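Local coordinates for protein dihydropteroate synthase (Anaplasma phagocytophilum, PDB 6UCZ) that probably catalyses the condensation of a dihydropterin pyrophosphate with 4-aminobenzoate to dihydropteroate in folate biosynthesis, and is caught here with a pterin monophosphate bound, at residues A[151-162]-A[201-212]; A[110-119]-A[129-140]. All blocks are in the same frame, centred on the assembly; numbering follows the deposited sequence.

Contact 1 of 2, residues A[151-162]-A[201-212]; sequences SAKIIIMHHFGL and RIILDPGLGFGK. With PMM (pterin-6-yl-methyl-monophosphate), chain C.
From Ile154 paired with Ile202 to Met157 paired with Asp205, strands 153-157 and 202-205 run parallel, their axes 4.7 Å apart and 23° askew, as neighbouring strands of the TIM-barrel fold of dihydropteroate synthases. Five backbone hydrogen bonds, from Ile154 N to Arg201 O at one end to His158 N to Asp205 O at the other, fix the register. On the face carrying Ile155, Ile203 and Asp205, CG1 of Ile155 rests 3.9 Å from Ile203 CB, while its CG2 branch leans on Asp205 CB. Leu204 and Ile156 occupy the other face side by side and point the same way, with helix 174-194 packed beyond them.

At the C-terminal ends of the strands the packing gives way to the pterin pocket. Asp205 OD2 accepts from both PMM N3 (2.7 Å) and PMM N2 (2.9 Å), so one oxygen serves two donors of the pterin. The other oxygen, OD1, takes the backbone N of Gly207 at 2.7 Å on its anti side, though tilted out of the carboxylate plane, an Asx turn that helps fix the rotation of the carboxylate. Met157 bends at its last torsion (chi3 74°), which lays CE over the centre of the Phe210 ring, 3.4 Å from the centroid and only 5° off the ring normal, a CH-pi contact. Its sulfur lies obliquely to that ring and touches the pterin, whose N5 meets the ring at its edge.

Farther along, Lys212 NZ sits among acceptors of both segments, bonding to the backbone oxygens of Gly207 and Phe210 and, close to the plane of the His158 ring, donating to His158 ND1 at 3.0 Å.

Contact 2 of 2, residues A[110-119]-A[129-140]; sequences EVSIDTRNAK and VDYINDQGGLLD. With PMM (pterin-6-yl-methyl-monophosphate), chain C.
Asp114 and Asn133 lie side by side, pointing the same way at the C-terminal ends of parallel strands 110-115 and 131-134, and both reach the pterin within this beta-alpha-beta unit of the TIM barrel. The Asn133 amide makes two bonds to it: OD1 accepts from PMM N2 at 2.8 Å, almost straight at 176°, while ND2 donates to PMM N1 at 3.2 Å. Asp114 OD2 comes within 2.9 Å of PMM N8.

Two other pocket residues position Asp114: Gln135 NE2 donates to its OD1 (2.8 Å) on the syn side, somewhat out of the carboxylate plane, with amide and carboxylate planes turned 67° apart, and Arg274 forms a salt bridge with OD2. In the second shell, Asp71 and Ser112 help to orient Asn133. Asp71 accepts from Asn133 ND2 and also bonds to the hydroxyl of Ser112, whose OG packs against Asn133 CB.

Beneath the pocket, backbone bonds such as Asn133 N to Ile113 O hold the strands in register. At their far end Val111 O accepts from both Asp130 N and Tyr131 N, and Val111 N donates to the anti lone pair of Asp130 OD2, an oxygen that His105 also holds. Tyr131 OH donates to Glu110 OE1 at 2.6 Å from above the carboxylate plane; Lys153 pairs with the other oxygen of Glu110.

Toward helix 118-127, a water donates to Arg116 O and Asp134 OD1 and accepts from Asp140 N, bridging the two segments. With its CG swung opposite the backbone N (chi1 -169°), Asp140 directs OD2 to the start of the helix, where Ala118 N, standing above the carboxylate plane, donates to it at 2.8 Å.

In the fold
Followed from the N terminus, the chain first makes contact 2, where helix 118-127 carries it from strand 110-115 to its neighbour 131-134. Contact 1 opens only after that loop has closed, and its longer excursion runs through helix 174-194 before strand 202-205 joins 153-157. The two closures are therefore in series, neither nested nor crossed. Strands 131-134 and 153-157 are themselves adjacent: Ile155 N lies 2.8 Å from Ile132 O, and Ile155 O lies 2.7 Å from Asp134 N, both probable hydrogen bonds. Four consecutive strands of the parallel sheet are thus tied together, and both contacts reach PMM, with Lys241 and Arg274 adding further bonds to it.

Contact 1 of 2, residues A[151-162]-A[201-212]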
# COMPACT_ATOMS: atom_id res chain seq x y z
N SER A 151 -17.03 5.62 5.95
CA SER A 151 -16.56 4.92 7.14
C SER A 151 -15.42 3.95 6.83
O SER A 151 -15.07 3.11 7.67
CB SER A 151 -17.70 4.18 7.85
OG SER A 151 -18.23 3.15 7.05
N ALA A 152 -14.84 4.04 5.63
CA ALA A 152 -13.79 3.13 5.20
C ALA A 152 -12.49 3.37 5.96
O ALA A 152 -12.22 4.46 6.47
CB ALA A 152 -13.51 3.31 3.71
N LYS A 153 -11.68 2.33 6.03
CA LYS A 153 -10.30 2.51 6.45
C LYS A 153 -9.52 3.08 5.27
O LYS A 153 -9.82 2.79 4.10
CB LYS A 153 -9.70 1.18 6.90
CG LYS A 153 -10.49 0.51 8.01
CD LYS A 153 -9.96 -0.89 8.32
CE LYS A 153 -10.92 -1.97 7.80
NZ LYS A 153 -10.74 -3.28 8.49
N ILE A 154 -8.51 3.89 5.57
CA ILE A 154 -7.76 4.55 4.50
C ILE A 154 -6.27 4.52 4.78
O ILE A 154 -5.82 4.87 5.88
CB ILE A 154 -8.26 5.99 4.27
CG1 ILE A 154 -7.37 6.70 3.25
CG2 ILE A 154 -8.37 6.77 5.58
CD1 ILE A 154 -8.07 7.86 2.56
N ILE A 155 -5.50 4.08 3.79
CA ILE A 155 -4.04 4.21 3.80
C ILE A 155 -3.67 5.47 3.04
O ILE A 155 -4.14 5.68 1.91
CB ILE A 155 -3.37 2.99 3.16
CG1 ILE A 155 -3.88 1.69 3.80
CG2 ILE A 155 -1.83 3.08 3.29
CD1 ILE A 155 -3.58 0.47 2.95
N ILE A 156 -2.84 6.32 3.64
CA ILE A 156 -2.24 7.46 2.95
C ILE A 156 -0.74 7.21 2.84
O ILE A 156 -0.08 6.89 3.84
CB ILE A 156 -2.55 8.79 3.66
CG1 ILE A 156 -2.25 8.70 5.16
CG2 ILE A 156 -4.01 9.20 3.42
CD1 ILE A 156 -2.41 10.05 5.89
N MET A 157 -0.21 7.33 1.62
CA MET A 157 1.18 6.98 1.31
C MET A 157 1.99 8.23 0.98
O MET A 157 1.54 9.06 0.18
CB MET A 157 1.23 6.03 0.12
CG MET A 157 2.62 5.42 -0.09
SD MET A 157 2.81 4.79 -1.76
CE MET A 157 2.99 6.34 -2.68
N HIS A 158 3.20 8.34 1.55
CA HIS A 158 4.06 9.48 1.25
C HIS A 158 4.68 9.37 -0.14
O HIS A 158 5.12 8.30 -0.56
CB HIS A 158 5.19 9.59 2.28
CG HIS A 158 6.09 10.76 2.03
ND1 HIS A 158 7.13 10.72 1.12
CD2 HIS A 158 6.07 12.03 2.51
CE1 HIS A 158 7.73 11.90 1.07
NE2 HIS A 158 7.11 12.70 1.92
N HIS A 159 4.74 10.50 -0.85
CA HIS A 159 5.45 10.58 -2.12
C HIS A 159 5.95 12.00 -2.38
O HIS A 159 5.54 12.96 -1.72
CB HIS A 159 4.56 10.09 -3.27
CG HIS A 159 3.30 10.88 -3.43
ND1 HIS A 159 3.27 12.10 -4.07
CD2 HIS A 159 2.04 10.65 -2.98
CE1 HIS A 159 2.03 12.58 -4.04
NE2 HIS A 159 1.27 11.71 -3.39
N PHE A 160 6.90 12.12 -3.31
CA PHE A 160 7.40 13.39 -3.84
C PHE A 160 6.77 13.73 -5.18
O PHE A 160 7.44 14.20 -6.11
CB PHE A 160 8.93 13.33 -3.96
CG PHE A 160 9.64 13.24 -2.64
CD1 PHE A 160 9.82 14.37 -1.86
CD2 PHE A 160 10.02 12.00 -2.13
CE1 PHE A 160 10.46 14.29 -0.64
CE2 PHE A 160 10.65 11.91 -0.90
CZ PHE A 160 10.88 13.05 -0.15
N GLY A 161 5.48 13.48 -5.31
CA GLY A 161 4.73 13.69 -6.53
C GLY A 161 4.57 12.41 -7.32
O GLY A 161 5.45 11.53 -7.33
N LEU A 162 3.44 12.29 -8.01
CA LEU A 162 3.15 11.16 -8.86
C LEU A 162 2.87 11.64 -10.28
O LEU A 162 2.12 12.60 -10.47
CB LEU A 162 1.96 10.36 -8.35
CG LEU A 162 2.04 9.81 -6.93
CD1 LEU A 162 0.69 9.18 -6.55
CD2 LEU A 162 3.18 8.77 -6.75
N ARG A 201 -9.38 4.74 11.85
CA ARG A 201 -9.44 4.18 10.51
C ARG A 201 -8.30 4.64 9.59
O ARG A 201 -8.30 4.26 8.42
CB ARG A 201 -10.79 4.47 9.87
CG ARG A 201 -11.91 3.66 10.51
CD ARG A 201 -13.26 4.13 10.07
NE ARG A 201 -14.32 3.37 10.72
CZ ARG A 201 -15.56 3.82 10.91
NH1 ARG A 201 -15.89 5.04 10.51
NH2 ARG A 201 -16.47 3.05 11.51
N ILE A 202 -7.34 5.42 10.09
CA ILE A 202 -6.28 5.98 9.26
C ILE A 202 -5.02 5.14 9.40
O ILE A 202 -4.57 4.87 10.52
CB ILE A 202 -6.00 7.44 9.64
CG1 ILE A 202 -7.24 8.31 9.42
CG2 ILE A 202 -4.81 7.97 8.83
CD1 ILE A 202 -7.14 9.70 10.02
N ILE A 203 -4.41 4.78 8.27
CA ILE A 203 -3.20 3.97 8.21
C ILE A 203 -2.12 4.74 7.46
O ILE A 203 -2.40 5.35 6.42
CB ILE A 203 -3.48 2.62 7.53
CG1 ILE A 203 -4.62 1.88 8.25
CG2 ILE A 203 -2.24 1.76 7.46
CD1 ILE A 203 -5.36 0.87 7.36
N LEU A 204 -0.88 4.71 7.97
CA LEU A 204 0.22 5.51 7.42
C LEU A 204 1.23 4.63 6.69
O LEU A 204 1.62 3.58 7.20
CB LEU A 204 0.94 6.28 8.53
CG LEU A 204 0.06 7.18 9.41
CD1 LEU A 204 0.90 7.93 10.45
CD2 LEU A 204 -0.75 8.14 8.56
N ASP A 205 1.67 5.09 5.53
CA ASP A 205 2.62 4.35 4.69
C ASP A 205 3.70 5.31 4.22
O ASP A 205 3.37 6.36 3.62
CB ASP A 205 1.88 3.70 3.51
CG ASP A 205 2.76 2.84 2.63
OD1 ASP A 205 3.98 3.13 2.45
OD2 ASP A 205 2.21 1.86 2.06
N PRO A 206 4.99 5.03 4.47
CA PRO A 206 6.06 5.96 4.06
C PRO A 206 6.36 5.99 2.57
O PRO A 206 7.20 6.80 2.15
CB PRO A 206 7.27 5.45 4.84
CG PRO A 206 7.02 3.97 4.95
CD PRO A 206 5.53 3.85 5.18
N GLY A 207 5.75 5.12 1.77
CA GLY A 207 6.01 5.14 0.34
C GLY A 207 7.45 4.85 -0.04
O GLY A 207 8.12 5.67 -0.68
N LEU A 208 7.93 3.66 0.33
CA LEU A 208 9.28 3.26 -0.04
C LEU A 208 9.46 3.33 -1.55
O LEU A 208 8.57 2.97 -2.31
CB LEU A 208 9.58 1.83 0.46
CG LEU A 208 9.45 1.54 1.96
CD1 LEU A 208 10.04 0.15 2.35
CD2 LEU A 208 10.17 2.64 2.73
N GLY A 209 10.61 3.85 -1.98
CA GLY A 209 10.87 4.00 -3.39
C GLY A 209 10.29 5.23 -4.06
O GLY A 209 10.71 5.57 -5.17
N PHE A 210 9.27 5.88 -3.48
CA PHE A 210 8.64 7.04 -4.14
C PHE A 210 9.49 8.28 -3.88
O PHE A 210 9.41 8.93 -2.83
CB PHE A 210 7.20 7.22 -3.66
CG PHE A 210 6.26 6.20 -4.24
CD1 PHE A 210 5.54 6.48 -5.41
CD2 PHE A 210 6.10 4.95 -3.64
CE1 PHE A 210 4.68 5.54 -5.96
CE2 PHE A 210 5.24 4.00 -4.20
CZ PHE A 210 4.53 4.29 -5.35
N GLY A 211 10.36 8.59 -4.84
CA GLY A 211 11.33 9.65 -4.66
C GLY A 211 12.38 9.36 -3.61
O GLY A 211 13.01 10.29 -3.11
N LYS A 212 12.61 8.08 -3.30
CA LYS A 212 13.50 7.68 -2.22
C LYS A 212 14.48 6.67 -2.80
O LYS A 212 14.09 5.54 -3.13
CB LYS A 212 12.70 7.08 -1.07
CG LYS A 212 11.65 8.03 -0.52
CD LYS A 212 10.79 7.37 0.54
CE LYS A 212 9.68 8.30 1.00
NZ LYS A 212 8.60 8.43 -0.03
N5 PMM C . 3.60 0.94 -3.99
C6 PMM C . 3.05 0.88 -5.21
C7 PMM C . 1.69 1.05 -5.39
N8 PMM C . 0.83 1.31 -4.39
N1 PMM C . 0.49 1.61 -2.16
C2 PMM C . 0.98 1.70 -0.93
N2 PMM C . 0.15 1.97 0.09
N3 PMM C . 2.31 1.55 -0.63
C4 PMM C . 3.30 1.30 -1.55
O4 PMM C . 4.47 1.19 -1.21
C4A PMM C . 2.80 1.19 -2.94
C8A PMM C . 1.39 1.37 -3.18
C9 PMM C . 4.01 0.67 -6.35
O10 PMM C . 4.50 -0.69 -6.31
PA PMM C . 4.06 -1.81 -7.39
O1P PMM C . 4.99 -3.00 -7.10
O2P PMM C . 4.43 -1.29 -8.77
O3P PMM C . 2.61 -2.13 -7.24

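Contact 2 of 2, residues A[110-119]-A[129-140]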
# COMPACT_ATOMS: atom_id res chain seq x y z
N GLU A 110 -10.47 -9.13 3.02
CA GLU A 110 -10.89 -7.77 2.69
C GLU A 110 -10.36 -7.36 1.32
O GLU A 110 -9.48 -7.99 0.75
CB GLU A 110 -10.43 -6.79 3.77
CG GLU A 110 -11.04 -7.08 5.13
CD GLU A 110 -10.48 -6.19 6.21
OE1 GLU A 110 -9.28 -6.34 6.56
OE2 GLU A 110 -11.24 -5.32 6.70
N VAL A 111 -10.90 -6.25 0.81
CA VAL A 111 -10.51 -5.71 -0.48
C VAL A 111 -10.13 -4.24 -0.30
O VAL A 111 -10.84 -3.49 0.38
CB VAL A 111 -11.63 -5.86 -1.54
CG1 VAL A 111 -11.19 -5.31 -2.90
CG2 VAL A 111 -12.08 -7.32 -1.64
N SER A 112 -9.03 -3.85 -0.93
CA SER A 112 -8.50 -2.49 -0.90
C SER A 112 -8.49 -1.94 -2.33
O SER A 112 -8.20 -2.68 -3.27
CB SER A 112 -7.07 -2.47 -0.32
OG SER A 112 -6.52 -1.17 -0.33
N ILE A 113 -8.82 -0.66 -2.49
CA ILE A 113 -8.74 -0.02 -3.80
C ILE A 113 -7.51 0.88 -3.83
O ILE A 113 -7.41 1.84 -3.05
CB ILE A 113 -10.03 0.75 -4.16
CG1 ILE A 113 -9.88 1.46 -5.51
CG2 ILE A 113 -10.44 1.75 -3.08
CD1 ILE A 113 -9.62 0.54 -6.67
N ASP A 114 -6.55 0.54 -4.69
CA ASP A 114 -5.31 1.30 -4.79
C ASP A 114 -5.54 2.35 -5.87
O ASP A 114 -5.52 2.05 -7.06
CB ASP A 114 -4.13 0.39 -5.13
CG ASP A 114 -2.80 1.11 -5.17
OD1 ASP A 114 -2.75 2.37 -5.17
OD2 ASP A 114 -1.77 0.41 -5.18
N THR A 115 -5.80 3.59 -5.44
CA THR A 115 -6.09 4.66 -6.38
C THR A 115 -5.68 5.98 -5.76
O THR A 115 -5.64 6.13 -4.54
CB THR A 115 -7.58 4.70 -6.75
OG1 THR A 115 -7.82 5.75 -7.68
CG2 THR A 115 -8.44 4.94 -5.52
N ARG A 116 -5.36 6.94 -6.62
CA ARG A 116 -5.19 8.32 -6.20
C ARG A 116 -6.43 9.17 -6.45
O ARG A 116 -6.44 10.34 -6.06
CB ARG A 116 -3.98 8.94 -6.90
CG ARG A 116 -4.24 9.34 -8.34
CD ARG A 116 -2.96 9.81 -8.98
NE ARG A 116 -2.08 8.68 -9.22
CZ ARG A 116 -1.04 8.69 -10.05
NH1 ARG A 116 -0.75 9.79 -10.74
NH2 ARG A 116 -0.29 7.60 -10.19
N ASN A 117 -7.49 8.61 -7.06
CA ASN A 117 -8.66 9.37 -7.51
C ASN A 117 -9.85 9.13 -6.59
O ASN A 117 -10.28 7.98 -6.42
CB ASN A 117 -9.04 8.98 -8.94
CG ASN A 117 -7.97 9.32 -9.95
OD1 ASN A 117 -7.45 10.43 -9.95
ND2 ASN A 117 -7.63 8.37 -10.81
N ALA A 118 -10.42 10.21 -6.05
CA ALA A 118 -11.54 10.08 -5.12
C ALA A 118 -12.75 9.41 -5.76
O ALA A 118 -13.44 8.61 -5.12
CB ALA A 118 -11.92 11.45 -4.55
N LYS A 119 -13.02 9.72 -7.04
CA LYS A 119 -14.17 9.11 -7.71
C LYS A 119 -14.03 7.60 -7.81
O LYS A 119 -15.00 6.86 -7.61
CB LYS A 119 -14.34 9.71 -9.10
CG LYS A 119 -15.58 9.22 -9.85
CD LYS A 119 -16.86 9.28 -9.02
CE LYS A 119 -17.50 10.65 -9.06
NZ LYS A 119 -18.97 10.56 -8.80
N VAL A 129 -15.78 -2.37 -1.21
CA VAL A 129 -14.40 -2.54 -0.73
C VAL A 129 -14.28 -2.04 0.70
O VAL A 129 -15.11 -1.27 1.20
CB VAL A 129 -13.34 -1.88 -1.64
CG1 VAL A 129 -13.43 -2.41 -3.06
CG2 VAL A 129 -13.41 -0.35 -1.60
N ASP A 130 -13.24 -2.52 1.38
CA ASP A 130 -13.02 -2.27 2.79
C ASP A 130 -11.99 -1.19 3.07
O ASP A 130 -12.03 -0.58 4.14
CB ASP A 130 -12.56 -3.57 3.47
CG ASP A 130 -13.56 -4.69 3.28
OD1 ASP A 130 -14.56 -4.71 4.02
OD2 ASP A 130 -13.38 -5.52 2.36
N TYR A 131 -11.06 -0.95 2.15
CA TYR A 131 -10.01 0.04 2.33
C TYR A 131 -9.91 0.92 1.10
O TYR A 131 -10.05 0.43 -0.02
CB TYR A 131 -8.61 -0.59 2.54
CG TYR A 131 -8.43 -1.56 3.68
CD1 TYR A 131 -8.87 -2.87 3.60
CD2 TYR A 131 -7.75 -1.17 4.83
CE1 TYR A 131 -8.68 -3.76 4.66
CE2 TYR A 131 -7.55 -2.03 5.87
CZ TYR A 131 -8.01 -3.33 5.79
OH TYR A 131 -7.80 -4.17 6.85
N ILE A 132 -9.63 2.20 1.32
CA ILE A 132 -9.00 3.03 0.30
C ILE A 132 -7.50 2.98 0.53
O ILE A 132 -7.01 3.37 1.60
CB ILE A 132 -9.49 4.48 0.35
CG1 ILE A 132 -11.02 4.58 0.31
CG2 ILE A 132 -8.87 5.27 -0.82
CD1 ILE A 132 -11.50 6.00 0.54
N ASN A 133 -6.76 2.50 -0.45
CA ASN A 133 -5.30 2.60 -0.41
C ASN A 133 -4.96 3.85 -1.21
O ASN A 133 -4.70 3.79 -2.41
CB ASN A 133 -4.64 1.34 -0.96
CG ASN A 133 -3.14 1.47 -1.07
OD1 ASN A 133 -2.54 2.38 -0.48
ND2 ASN A 133 -2.54 0.59 -1.85
N ASP A 134 -4.99 5.00 -0.54
CA ASP A 134 -4.83 6.29 -1.22
C ASP A 134 -3.35 6.52 -1.46
O ASP A 134 -2.67 7.22 -0.70
CB ASP A 134 -5.43 7.44 -0.41
CG ASP A 134 -5.23 8.80 -1.09
OD1 ASP A 134 -4.87 8.85 -2.28
OD2 ASP A 134 -5.44 9.83 -0.41
N GLN A 135 -2.87 5.98 -2.58
CA GLN A 135 -1.46 6.13 -2.94
C GLN A 135 -1.10 7.58 -3.22
O GLN A 135 0.08 7.94 -3.18
CB GLN A 135 -1.20 5.27 -4.17
CG GLN A 135 0.23 5.19 -4.61
CD GLN A 135 0.37 4.60 -6.00
OE1 GLN A 135 1.34 4.89 -6.71
NE2 GLN A 135 -0.61 3.78 -6.40
N GLY A 136 -2.09 8.45 -3.44
CA GLY A 136 -1.82 9.85 -3.61
C GLY A 136 -1.72 10.64 -2.33
O GLY A 136 -1.29 11.80 -2.37
N GLY A 137 -2.11 10.04 -1.20
CA GLY A 137 -2.05 10.74 0.06
C GLY A 137 -2.81 12.06 0.04
O GLY A 137 -2.25 13.11 0.35
N LEU A 138 -4.09 12.00 -0.34
CA LEU A 138 -4.95 13.18 -0.45
C LEU A 138 -4.47 14.13 -1.54
O LEU A 138 -4.64 15.35 -1.44
CB LEU A 138 -5.09 13.91 0.89
CG LEU A 138 -5.32 13.03 2.12
CD1 LEU A 138 -5.61 13.91 3.33
CD2 LEU A 138 -6.44 12.01 1.88
N LEU A 139 -3.80 13.60 -2.56
CA LEU A 139 -3.52 14.40 -3.74
C LEU A 139 -4.83 14.85 -4.39
O LEU A 139 -4.92 15.96 -4.92
CB LEU A 139 -2.66 13.60 -4.72
CG LEU A 139 -2.27 14.20 -6.07
CD1 LEU A 139 -1.43 15.47 -5.91
CD2 LEU A 139 -1.48 13.13 -6.81
N ASP A 140 -5.84 13.98 -4.38
CA ASP A 140 -7.20 14.39 -4.76
C ASP A 140 -7.84 15.08 -3.56
O ASP A 140 -8.04 14.44 -2.52
CB ASP A 140 -8.02 13.18 -5.18
CG ASP A 140 -9.36 13.57 -5.82
OD1 ASP A 140 -9.95 14.59 -5.44
OD2 ASP A 140 -9.82 12.82 -6.71
N5 PMM C . 3.60 0.94 -3.99
C6 PMM C . 3.05 0.88 -5.21
C7 PMM C . 1.69 1.05 -5.39
N8 PMM C . 0.83 1.31 -4.39
N1 PMM C . 0.49 1.61 -2.16
C2 PMM C . 0.98 1.70 -0.93
N2 PMM C . 0.15 1.97 0.09
N3 PMM C . 2.31 1.55 -0.63
C4 PMM C . 3.30 1.30 -1.55
O4 PMM C . 4.47 1.19 -1.21
C4A PMM C . 2.80 1.19 -2.94
C8A PMM C . 1.39 1.37 -3.18
C9 PMM C . 4.01 0.67 -6.35
O10 PMM C . 4.50 -0.69 -6.31
PA PMM C . 4.06 -1.81 -7.39
O1P PMM C . 4.99 -3.00 -7.10
O2P PMM C . 4.43 -1.29 -8.77
O3P PMM C . 2.61 -2.13 -7.24
O HOH W 1 -5.29 11.13 -3.73
O HOH W 2 -11.49 11.28 -8.87